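Local coordinates for protein putative acetyltransferase Ta0821 (Thermoplasma acidophilum DSM 1728, PDB 3C26) that probably transfers acyl groups to an acceptor as a member of the GNAT acetyltransferase family, at residues P147-F151 with Y253-L259; C174-D178 with T204-F208; G214-N220 with R238-R244; L39-M45 with A123-W127. The contacts are given in a common frame with arbitrary orientation. Numbering follows the deposited sequence.

Interaction 1: residues P147-F151 with Y253-L259; sequences PIYTF and YVPASSL. With EDO (1,2-ethanediol), chain H.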
# COMPACT_ATOMS: atom_id res chain seq x y z
N PRO A 147 4.14 11.77 0.82
CA PRO A 147 3.03 10.89 0.52
C PRO A 147 2.74 10.86 -0.98
O PRO A 147 2.90 11.86 -1.66
CB PRO A 147 1.86 11.52 1.28
CG PRO A 147 2.43 12.24 2.33
CD PRO A 147 3.81 12.70 1.90
N ILE A 148 2.34 9.69 -1.47
CA ILE A 148 2.16 9.43 -2.91
C ILE A 148 0.69 9.28 -3.32
O ILE A 148 -0.02 8.51 -2.74
CB ILE A 148 2.84 8.12 -3.28
CG1 ILE A 148 4.37 8.18 -3.03
CG2 ILE A 148 2.57 7.80 -4.76
CD1 ILE A 148 5.10 6.80 -3.15
N TYR A 149 0.28 10.03 -4.32
CA TYR A 149 -1.11 10.05 -4.83
C TYR A 149 -1.08 9.75 -6.28
O TYR A 149 -0.51 10.49 -7.06
CB TYR A 149 -1.75 11.44 -4.64
CG TYR A 149 -1.64 11.92 -3.23
CD1 TYR A 149 -0.47 12.48 -2.75
CD2 TYR A 149 -2.70 11.73 -2.33
CE1 TYR A 149 -0.34 12.89 -1.42
CE2 TYR A 149 -2.59 12.11 -1.03
CZ TYR A 149 -1.40 12.72 -0.58
OH TYR A 149 -1.29 13.09 0.75
N THR A 150 -1.70 8.63 -6.66
CA THR A 150 -1.70 8.18 -8.03
C THR A 150 -3.08 8.32 -8.63
O THR A 150 -4.08 7.95 -8.03
CB THR A 150 -1.21 6.70 -8.22
OG1 THR A 150 0.10 6.51 -7.67
CG2 THR A 150 -1.11 6.36 -9.71
N PHE A 151 -3.09 8.86 -9.83
CA PHE A 151 -4.32 9.16 -10.56
C PHE A 151 -4.32 8.54 -11.92
O PHE A 151 -3.29 8.30 -12.55
CB PHE A 151 -4.53 10.68 -10.68
CG PHE A 151 -4.83 11.34 -9.36
CD1 PHE A 151 -6.12 11.43 -8.91
CD2 PHE A 151 -3.81 11.79 -8.55
CE1 PHE A 151 -6.40 11.98 -7.67
CE2 PHE A 151 -4.08 12.34 -7.28
CZ PHE A 151 -5.36 12.45 -6.85
N TYR A 253 -7.59 12.98 0.39
CA TYR A 253 -7.23 11.58 0.22
C TYR A 253 -6.15 11.27 1.21
O TYR A 253 -5.26 12.08 1.45
CB TYR A 253 -6.64 11.32 -1.16
CG TYR A 253 -7.00 12.35 -2.16
CD1 TYR A 253 -6.21 13.49 -2.30
CD2 TYR A 253 -8.11 12.22 -2.96
CE1 TYR A 253 -6.52 14.47 -3.20
CE2 TYR A 253 -8.43 13.21 -3.88
CZ TYR A 253 -7.62 14.33 -3.99
OH TYR A 253 -7.92 15.33 -4.90
N VAL A 254 -6.24 10.09 1.79
CA VAL A 254 -5.22 9.57 2.67
C VAL A 254 -4.38 8.53 1.89
O VAL A 254 -4.89 7.47 1.54
CB VAL A 254 -5.84 8.88 3.85
CG1 VAL A 254 -4.77 8.24 4.73
CG2 VAL A 254 -6.71 9.86 4.62
N PRO A 255 -3.09 8.83 1.62
CA PRO A 255 -2.30 7.87 0.88
C PRO A 255 -1.91 6.65 1.71
O PRO A 255 -1.82 6.71 2.93
CB PRO A 255 -1.07 8.68 0.52
CG PRO A 255 -0.84 9.48 1.79
CD PRO A 255 -2.24 9.84 2.28
N ALA A 256 -1.69 5.56 1.02
CA ALA A 256 -1.30 4.31 1.62
C ALA A 256 0.20 4.28 1.79
O ALA A 256 0.72 3.58 2.64
CB ALA A 256 -1.74 3.16 0.77
N SER A 257 0.89 5.10 1.04
CA SER A 257 2.32 5.09 1.16
C SER A 257 2.98 6.40 0.82
O SER A 257 2.36 7.31 0.32
CB SER A 257 2.90 3.97 0.29
OG SER A 257 2.88 4.33 -1.08
N SER A 258 4.26 6.44 1.12
CA SER A 258 5.07 7.62 0.91
C SER A 258 6.51 7.34 0.47
O SER A 258 7.03 6.22 0.59
CB SER A 258 5.09 8.51 2.18
OG SER A 258 5.93 8.04 3.22
N LEU A 259 7.09 8.37 -0.11
CA LEU A 259 8.52 8.37 -0.44
C LEU A 259 9.25 9.15 0.64
O LEU A 259 9.12 10.36 0.78
CB LEU A 259 8.82 8.98 -1.81
CG LEU A 259 10.27 8.76 -2.26
CD1 LEU A 259 10.51 7.27 -2.50
CD2 LEU A 259 10.59 9.57 -3.50
C1 EDO H . 2.01 1.17 3.92
O1 EDO H . 1.90 1.17 2.48
C2 EDO H . 3.43 1.52 4.32
O2 EDO H . 3.52 2.89 4.00
O HOH W 1 0.07 5.95 -1.56
O HOH W 2 -3.26 13.32 2.51
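This contact marks the point in the mixed beta sheet where strand 258-265 joins strand 141-153, the loop before it diverging at a steep angle. Pro147 and Ser258 form an antiparallel non-hydrogen-bonded pair with CA atoms 3.9 Å apart, a position that suits proline, whose nitrogen has no proton to give. Beside it, Ile148 N donates to Ser257 O at 3.0 Å. Before Ser257 the loop leaves the strand and water 1 fills the gap, donating to Ile148 O (2.8 Å) and accepting from Ser257 N (2.9 Å). Pro255 wedges into this opening, its CG 3.4 Å from Pro147 CB and its CB over one face of the Tyr149 ring. Water 2 links Tyr149 OH (2.7 Å) with Tyr253 O (2.6 Å). At the far end Phe151 points its ring edge at the face of Tyr253 in a T-shaped pair, centroids 5.7 Å apart and planes at 80°; Phe151 and Tyr253 of the second subunit pack here too. Ser258 OG hydrogen-bonds Glu145. Ethanediol, probably from the crystallisation liquor, donates to Ala256 O. Within these two segments, with one direct backbone bond, the loop is held mainly by water bridges and by proline and aromatic packing.

Interaction 2: residues C174-D178 with T204-F208; sequences CFFID and TFVYF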
# COMPACT_ATOMS: atom_id res chain seq x y z
N CYS A 174 14.82 23.05 1.07
CA CYS A 174 15.24 21.71 0.56
C CYS A 174 14.08 21.21 -0.21
O CYS A 174 12.94 21.38 0.21
CB CYS A 174 15.62 20.73 1.64
SG CYS A 174 16.89 21.31 2.72
N PHE A 175 14.40 20.63 -1.36
CA PHE A 175 13.45 20.19 -2.36
C PHE A 175 13.85 18.92 -3.06
O PHE A 175 15.00 18.60 -3.17
CB PHE A 175 13.39 21.20 -3.54
CG PHE A 175 13.48 22.63 -3.16
CD1 PHE A 175 14.71 23.25 -3.04
CD2 PHE A 175 12.32 23.39 -3.02
CE1 PHE A 175 14.80 24.56 -2.71
CE2 PHE A 175 12.40 24.73 -2.69
CZ PHE A 175 13.64 25.31 -2.53
N PHE A 176 12.84 18.23 -3.56
CA PHE A 176 13.02 17.07 -4.43
C PHE A 176 13.07 17.61 -5.82
O PHE A 176 12.12 18.23 -6.28
CB PHE A 176 11.90 16.03 -4.32
CG PHE A 176 12.34 14.71 -3.77
CD1 PHE A 176 13.45 14.08 -4.29
CD2 PHE A 176 11.62 14.07 -2.80
CE1 PHE A 176 13.87 12.84 -3.83
CE2 PHE A 176 12.03 12.83 -2.33
CZ PHE A 176 13.17 12.21 -2.87
N ILE A 177 14.22 17.45 -6.46
CA ILE A 177 14.35 17.82 -7.84
C ILE A 177 15.00 16.66 -8.60
O ILE A 177 16.08 16.19 -8.25
CB ILE A 177 15.15 19.07 -8.00
CG1 ILE A 177 14.45 20.24 -7.27
CG2 ILE A 177 15.29 19.44 -9.47
CD1 ILE A 177 15.09 21.58 -7.58
N ASP A 178 14.33 16.22 -9.65
CA ASP A 178 14.87 15.09 -10.45
C ASP A 178 15.39 13.98 -9.55
O ASP A 178 16.53 13.53 -9.67
CB ASP A 178 15.97 15.56 -11.38
CG ASP A 178 16.49 14.45 -12.32
OD1 ASP A 178 15.73 13.57 -12.68
OD2 ASP A 178 17.67 14.50 -12.72
N THR A 204 4.24 28.21 -4.76
CA THR A 204 4.24 27.01 -5.61
C THR A 204 5.68 26.65 -6.04
O THR A 204 6.44 27.46 -6.52
CB THR A 204 3.38 27.14 -6.87
OG1 THR A 204 2.06 27.58 -6.52
CG2 THR A 204 3.27 25.80 -7.53
N PHE A 205 6.05 25.42 -5.78
CA PHE A 205 7.35 24.94 -6.18
C PHE A 205 7.20 23.46 -6.49
O PHE A 205 7.20 22.62 -5.60
CB PHE A 205 8.37 25.19 -5.07
CG PHE A 205 9.80 25.00 -5.50
CD1 PHE A 205 10.73 26.00 -5.34
CD2 PHE A 205 10.19 23.83 -6.11
CE1 PHE A 205 12.05 25.80 -5.75
CE2 PHE A 205 11.48 23.63 -6.52
CZ PHE A 205 12.42 24.61 -6.33
N VAL A 206 7.01 23.18 -7.78
CA VAL A 206 6.77 21.85 -8.30
C VAL A 206 7.78 21.43 -9.38
O VAL A 206 8.06 22.13 -10.35
CB VAL A 206 5.32 21.73 -8.93
CG1 VAL A 206 5.02 20.33 -9.45
CG2 VAL A 206 4.27 22.13 -7.92
N TYR A 207 8.33 20.27 -9.16
CA TYR A 207 9.20 19.65 -10.14
C TYR A 207 8.40 18.57 -10.88
O TYR A 207 7.74 17.75 -10.27
CB TYR A 207 10.44 19.04 -9.47
CG TYR A 207 11.27 18.32 -10.49
CD1 TYR A 207 12.21 18.99 -11.25
CD2 TYR A 207 11.06 16.97 -10.74
CE1 TYR A 207 12.95 18.31 -12.22
CE2 TYR A 207 11.76 16.31 -11.71
CZ TYR A 207 12.69 16.96 -12.44
OH TYR A 207 13.36 16.21 -13.39
N PHE A 208 8.42 18.62 -12.21
CA PHE A 208 7.73 17.64 -13.02
C PHE A 208 8.64 16.92 -14.03
O PHE A 208 9.64 17.45 -14.49
CB PHE A 208 6.48 18.23 -13.73
CG PHE A 208 6.80 19.23 -14.77
CD1 PHE A 208 7.05 18.85 -16.09
CD2 PHE A 208 6.79 20.57 -14.46
CE1 PHE A 208 7.37 19.79 -17.04
CE2 PHE A 208 7.11 21.50 -15.40
CZ PHE A 208 7.38 21.11 -16.71
O HOH W 3 13.14 13.46 -13.14
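Strand 174-177, the first arm of a small beta hairpin, runs roughly alongside strand 204-211 of the large sheet, and the two meet through side chains. The axes of 174-177 and 204-208 approach to 7.2 Å at an angle of 28°, too far apart for backbone pairing. Phe175 (chi1 m) and Phe205 (chi1 t) point toward each other and form an offset stack, centroids 4.0 Å apart and planes at 17°, with Phe175 CE2 3.3 Å from Phe205 CE1; flat rings suit the space between strands at this separation. Ile177, in the mt rotamer, serves two rings: its CD1 lies 4.2 Å from Phe205 CZ at that ring's edge, its CG2 3.6 Å from Tyr207 CD1. The t rotamer of Tyr207 lays its ring against the end of strand 174-177, so that one face receives Ile177 CA and Asp178 N. Phe176, its chi1 of -115° between the staggered wells, instead leads its ring away, onto Phe218 and edge-to-face with Tyr146. Asp178 has left-handed backbone angles (phi 44°, psi 50°), which let the chain turn back into strand 180-183, where Cys183 forms a disulfide with Cys174. Asp178 (chi1 t) sets its CB 3.4 Å from Tyr207 OH, and water 3 joins Asp178 OD1 (2.6 Å) to Tyr207 OH (2.8 Å).

Interaction 3: residues G214-N220 with R238-R244; sequences GIDLFVN and RITFYVR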
# COMPACT_ATOMS: atom_id res chain seq x y z
N GLY A 214 3.19 8.57 -18.83
CA GLY A 214 2.72 9.36 -17.68
C GLY A 214 3.57 10.55 -17.30
O GLY A 214 4.40 11.00 -18.08
N ILE A 215 3.32 11.04 -16.08
CA ILE A 215 3.98 12.22 -15.55
C ILE A 215 4.05 12.12 -14.06
O ILE A 215 3.10 11.70 -13.40
CB ILE A 215 3.22 13.56 -15.89
CG1 ILE A 215 2.89 13.66 -17.37
CG2 ILE A 215 4.02 14.80 -15.45
CD1 ILE A 215 1.84 14.73 -17.70
N ASP A 216 5.24 12.42 -13.54
CA ASP A 216 5.45 12.51 -12.12
C ASP A 216 5.60 13.99 -11.75
O ASP A 216 6.27 14.74 -12.46
CB ASP A 216 6.76 11.78 -11.69
CG ASP A 216 6.74 10.26 -11.92
OD1 ASP A 216 5.70 9.60 -11.75
OD2 ASP A 216 7.79 9.70 -12.27
N LEU A 217 4.96 14.39 -10.65
CA LEU A 217 5.03 15.72 -10.09
C LEU A 217 5.40 15.65 -8.64
O LEU A 217 4.76 14.96 -7.86
CB LEU A 217 3.70 16.52 -10.29
CG LEU A 217 3.23 16.54 -11.77
CD1 LEU A 217 2.24 15.43 -12.09
CD2 LEU A 217 2.62 17.91 -12.12
N PHE A 218 6.45 16.36 -8.28
CA PHE A 218 6.89 16.48 -6.91
C PHE A 218 6.50 17.85 -6.35
O PHE A 218 7.06 18.89 -6.70
CB PHE A 218 8.39 16.32 -6.80
CG PHE A 218 8.85 14.95 -6.97
CD1 PHE A 218 8.84 14.33 -8.21
CD2 PHE A 218 9.25 14.21 -5.86
CE1 PHE A 218 9.27 13.04 -8.35
CE2 PHE A 218 9.71 12.89 -6.00
CZ PHE A 218 9.69 12.31 -7.23
N VAL A 219 5.54 17.83 -5.45
CA VAL A 219 5.02 19.08 -4.90
C VAL A 219 5.78 19.40 -3.65
O VAL A 219 5.52 18.87 -2.57
CB VAL A 219 3.54 18.99 -4.63
CG1 VAL A 219 2.96 20.38 -4.18
CG2 VAL A 219 2.86 18.51 -5.89
N ASN A 220 6.74 20.29 -3.83
CA ASN A 220 7.64 20.76 -2.76
C ASN A 220 7.06 21.88 -1.90
O ASN A 220 7.46 22.08 -0.75
CB ASN A 220 8.95 21.23 -3.38
CG ASN A 220 9.79 20.07 -3.92
OD1 ASN A 220 10.13 19.16 -3.17
ND2 ASN A 220 10.11 20.09 -5.22
N ARG A 238 -0.50 7.77 -16.57
CA ARG A 238 -0.36 7.68 -15.15
C ARG A 238 0.19 8.98 -14.54
O ARG A 238 1.32 9.40 -14.83
CB ARG A 238 0.53 6.52 -14.75
CG ARG A 238 0.59 6.31 -13.22
CD ARG A 238 1.57 5.16 -12.91
NE ARG A 238 1.59 4.83 -11.49
CZ ARG A 238 2.16 3.76 -10.95
NH1 ARG A 238 2.80 2.87 -11.71
NH2 ARG A 238 2.10 3.57 -9.64
N ILE A 239 -0.64 9.62 -13.72
CA ILE A 239 -0.26 10.89 -13.06
C ILE A 239 -0.07 10.65 -11.58
O ILE A 239 -1.00 10.29 -10.86
CB ILE A 239 -1.30 12.04 -13.27
CG1 ILE A 239 -1.67 12.18 -14.73
CG2 ILE A 239 -0.73 13.37 -12.76
CD1 ILE A 239 -0.46 12.27 -15.67
N THR A 240 1.17 10.88 -11.13
CA THR A 240 1.59 10.63 -9.75
C THR A 240 2.20 11.88 -9.11
O THR A 240 3.17 12.50 -9.62
CB THR A 240 2.63 9.46 -9.64
OG1 THR A 240 2.24 8.33 -10.46
CG2 THR A 240 2.85 9.01 -8.17
N PHE A 241 1.60 12.22 -7.98
CA PHE A 241 2.05 13.33 -7.16
C PHE A 241 2.72 12.80 -5.94
O PHE A 241 2.17 11.97 -5.22
CB PHE A 241 0.90 14.20 -6.70
CG PHE A 241 0.12 14.81 -7.83
CD1 PHE A 241 -0.89 14.09 -8.45
CD2 PHE A 241 0.40 16.10 -8.29
CE1 PHE A 241 -1.61 14.63 -9.48
CE2 PHE A 241 -0.34 16.64 -9.34
CZ PHE A 241 -1.34 15.92 -9.92
N TYR A 242 3.93 13.32 -5.74
CA TYR A 242 4.71 13.10 -4.53
C TYR A 242 4.65 14.43 -3.81
O TYR A 242 5.20 15.41 -4.27
CB TYR A 242 6.13 12.72 -4.88
CG TYR A 242 6.27 11.41 -5.63
CD1 TYR A 242 6.16 11.34 -7.01
CD2 TYR A 242 6.57 10.26 -4.96
CE1 TYR A 242 6.34 10.18 -7.68
CE2 TYR A 242 6.76 9.07 -5.62
CZ TYR A 242 6.63 9.02 -6.98
OH TYR A 242 6.77 7.81 -7.60
N VAL A 243 3.91 14.45 -2.72
CA VAL A 243 3.58 15.69 -2.01
C VAL A 243 4.22 15.77 -0.65
O VAL A 243 4.18 14.85 0.11
CB VAL A 243 2.04 15.87 -1.88
CG1 VAL A 243 1.69 17.22 -1.27
CG2 VAL A 243 1.37 15.76 -3.24
N ARG A 244 4.88 16.90 -0.38
CA ARG A 244 5.58 17.06 0.86
C ARG A 244 4.59 16.87 2.01
O ARG A 244 3.50 17.42 2.01
CB ARG A 244 6.33 18.40 0.94
CG ARG A 244 7.24 18.49 2.20
CD ARG A 244 7.70 19.89 2.49
NE ARG A 244 8.47 20.50 1.41
CZ ARG A 244 9.79 20.43 1.25
NH1 ARG A 244 10.54 19.71 2.04
NH2 ARG A 244 10.35 21.08 0.25
O HOH W 4 3.50 8.76 -12.95
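Strands 214-221 and 237-243 are the paired strands of a beta-alpha-beta unit, helix 225-232 making the crossover. Backbone hydrogen bonds set the parallel ladder: Ile215 N to Arg238 O (2.9 Å), Thr240 N to Ile215 O (3.1 Å), Leu217 N to Thr240 O (2.8 Å), Tyr242 N to Leu217 O (2.8 Å), Val219 N to Tyr242 O (2.7 Å) and Arg244 N to Val219 O (3.0 Å). At Gly214 a CB would collide with Arg238 O, so glycine suits this close approach. Apolar packing fills the face of Ile215, Leu217, Val219, Ile239, Phe241 and Val243. There Leu217 CD1 makes a CH-pi contact with the Phe241 ring, and Phe228 of the crossover helix touches both residues. On the other face Phe218 and Tyr242 form an offset stack, centroids 4.5 Å apart and planes at 8°. Polar side chains share that face: water 4 lies 2.6 Å from Asp216 OD1 and 2.8 Å from Thr240 OG1, while Thr44 bonds to Asp216 and Tyr242. At the strand ends, Arg244 NE donates to Asn220 O (2.9 Å), and its guanidinium also reaches Cys174 O and Glu144. The chemistry thus separates an apolar face packed on helix 225-232 from a mixed face of stacked rings and hydrogen-bonded polar groups.

Interaction 4: residues L39-M45 with A123-W127; sequences LADTGTM and AVYSW. With EDO (1,2-ethanediol), chain H.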
# COMPACT_ATOMS: atom_id res chain seq x y z
N LEU A 39 3.95 -3.94 -4.44
CA LEU A 39 4.17 -2.69 -3.71
C LEU A 39 4.92 -1.71 -4.63
O LEU A 39 4.58 -0.52 -4.73
CB LEU A 39 4.90 -2.94 -2.38
CG LEU A 39 4.05 -3.65 -1.28
CD1 LEU A 39 4.85 -4.06 -0.02
CD2 LEU A 39 2.80 -2.80 -0.87
N ALA A 40 5.86 -2.25 -5.36
CA ALA A 40 6.72 -1.41 -6.22
C ALA A 40 5.88 -0.73 -7.32
O ALA A 40 6.20 0.39 -7.74
CB ALA A 40 7.87 -2.25 -6.84
N ASP A 41 4.82 -1.41 -7.73
CA ASP A 41 3.89 -0.92 -8.76
C ASP A 41 3.08 0.27 -8.29
O ASP A 41 2.55 1.00 -9.09
CB ASP A 41 2.93 -2.02 -9.21
CG ASP A 41 3.61 -3.07 -10.07
OD1 ASP A 41 4.72 -2.77 -10.56
OD2 ASP A 41 3.07 -4.19 -10.24
N THR A 42 3.03 0.49 -6.99
CA THR A 42 2.24 1.58 -6.40
C THR A 42 3.01 2.93 -6.40
O THR A 42 2.53 3.94 -5.89
CB THR A 42 1.69 1.24 -4.98
OG1 THR A 42 2.75 1.20 -4.04
CG2 THR A 42 0.91 -0.06 -4.97
N GLY A 43 4.22 2.88 -6.97
CA GLY A 43 5.10 4.01 -7.14
C GLY A 43 5.82 3.98 -8.45
O GLY A 43 5.66 3.03 -9.24
N THR A 44 6.66 4.99 -8.70
CA THR A 44 7.27 5.13 -10.02
C THR A 44 8.77 5.28 -10.01
O THR A 44 9.40 5.50 -11.03
CB THR A 44 6.63 6.29 -10.80
OG1 THR A 44 6.96 7.53 -10.17
CG2 THR A 44 5.12 6.14 -10.90
N MSE A 45 9.36 5.09 -8.84
CA MSE A 45 10.81 5.17 -8.74
C MSE A 45 11.50 4.12 -9.60
O MSE A 45 12.55 4.37 -10.18
CB MSE A 45 11.28 5.01 -7.30
CG MSE A 45 12.71 5.40 -7.13
SE MSE A 45 13.23 5.80 -5.27
CE MSE A 45 12.95 4.06 -4.45
N ALA A 123 16.35 8.05 -0.94
CA ALA A 123 14.93 7.95 -0.90
C ALA A 123 14.51 6.49 -0.75
O ALA A 123 14.95 5.61 -1.51
CB ALA A 123 14.30 8.62 -2.15
N VAL A 124 13.67 6.25 0.25
CA VAL A 124 13.16 4.91 0.57
C VAL A 124 11.63 4.88 0.73
O VAL A 124 11.06 5.70 1.41
CB VAL A 124 13.79 4.35 1.87
CG1 VAL A 124 13.44 2.92 2.05
CG2 VAL A 124 15.33 4.58 1.86
N TYR A 125 10.96 3.95 0.03
CA TYR A 125 9.50 3.82 0.17
C TYR A 125 9.14 3.46 1.60
O TYR A 125 9.82 2.69 2.24
CB TYR A 125 8.94 2.75 -0.75
CG TYR A 125 8.82 3.11 -2.21
CD1 TYR A 125 7.95 4.10 -2.64
CD2 TYR A 125 9.49 2.38 -3.17
CE1 TYR A 125 7.80 4.39 -3.94
CE2 TYR A 125 9.31 2.64 -4.51
CZ TYR A 125 8.50 3.66 -4.89
OH TYR A 125 8.29 3.90 -6.25
N SER A 126 8.05 4.04 2.08
CA SER A 126 7.54 3.85 3.46
C SER A 126 7.21 2.37 3.75
O SER A 126 7.21 1.93 4.89
CB SER A 126 6.27 4.66 3.67
OG SER A 126 5.27 4.32 2.70
N TRP A 127 6.92 1.60 2.71
CA TRP A 127 6.58 0.14 2.88
C TRP A 127 7.80 -0.78 2.78
O TRP A 127 7.72 -2.00 2.99
CB TRP A 127 5.56 -0.30 1.82
CG TRP A 127 5.92 0.07 0.38
CD1 TRP A 127 5.35 1.09 -0.35
CD2 TRP A 127 6.83 -0.57 -0.50
NE1 TRP A 127 5.89 1.15 -1.58
CE2 TRP A 127 6.79 0.13 -1.73
CE3 TRP A 127 7.71 -1.66 -0.37
CZ2 TRP A 127 7.59 -0.22 -2.83
CZ3 TRP A 127 8.50 -2.03 -1.49
CH2 TRP A 127 8.43 -1.31 -2.69
C1 EDO H . 2.01 1.17 3.92
O1 EDO H . 1.90 1.17 2.48
C2 EDO H . 3.43 1.52 4.32
O2 EDO H . 3.52 2.89 4.00
O HOH W 5 8.61 1.71 -7.89
O HOH W 6 4.42 3.16 -3.05
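Leu39 CB rests almost squarely over the six-membered ring of Trp127, 3.5 Å from its centroid and 7° off the normal, a CH-pi contact in which the broad, flat indole face accepts the CB hydrogens. Ala40, small enough to let the ring in, adds CB to Trp127 CH2 at 4.3 Å. A second apolar patch forms round Met45, present as selenomethionine: SE lies 4.3 Å from Ala123 CB and stands obliquely 5.5 Å from the Tyr125 ring centroid, a Met-aromatic contact, and Met45 CE packs 3.9 Å from Tyr125 CE2. Between the patches Tyr125 OH accepts from Met45 N (3.0 Å). It comes 3.3 Å from Gly43 CA, where a CB would clash, so glycine fits. Outward, water 5 links Ala40 O to Tyr125 OH (2.8 Å each), and water 6 joins Thr42 OG1 (2.8 Å) to Trp127 NE1 (2.9 Å). Thr42 OG1 (2.6 Å) and Thr42 N (2.9 Å) both donate to Leu39 O, while Gly43 N to Ala40 O (3.3 Å) closes a type I turn. The contact thus fixes the bend between helices 31-40 and 45-58 against the end of strand 119-125, with strand 258-265 beside that strand and Leu39 of the second subunit packing on Leu39.

In the fold
From the N terminus, interaction 4 comes first: it closes a loop of 77 residues within the GNAT family region, bringing the turn after helix 31-40 to the end of strand 119-125. The chain then enters strand 141-153, opening the 101-residue loop of interaction 1. Inside it, interactions 2 and 3 close one after the other, and none of the four cross. Interaction 2 lays the hairpin on strand 204-211, and interaction 3 pairs the strands on either side of helix 225-232. When 253-259 returns, strand 258-265 slots between 119-125 and 141-153, uniting the sheet. Arg238 to Asp41 and Tyr242 to Thr44 tie interactions 3 and 4; Arg244 to Cys174 ties 3 and 2.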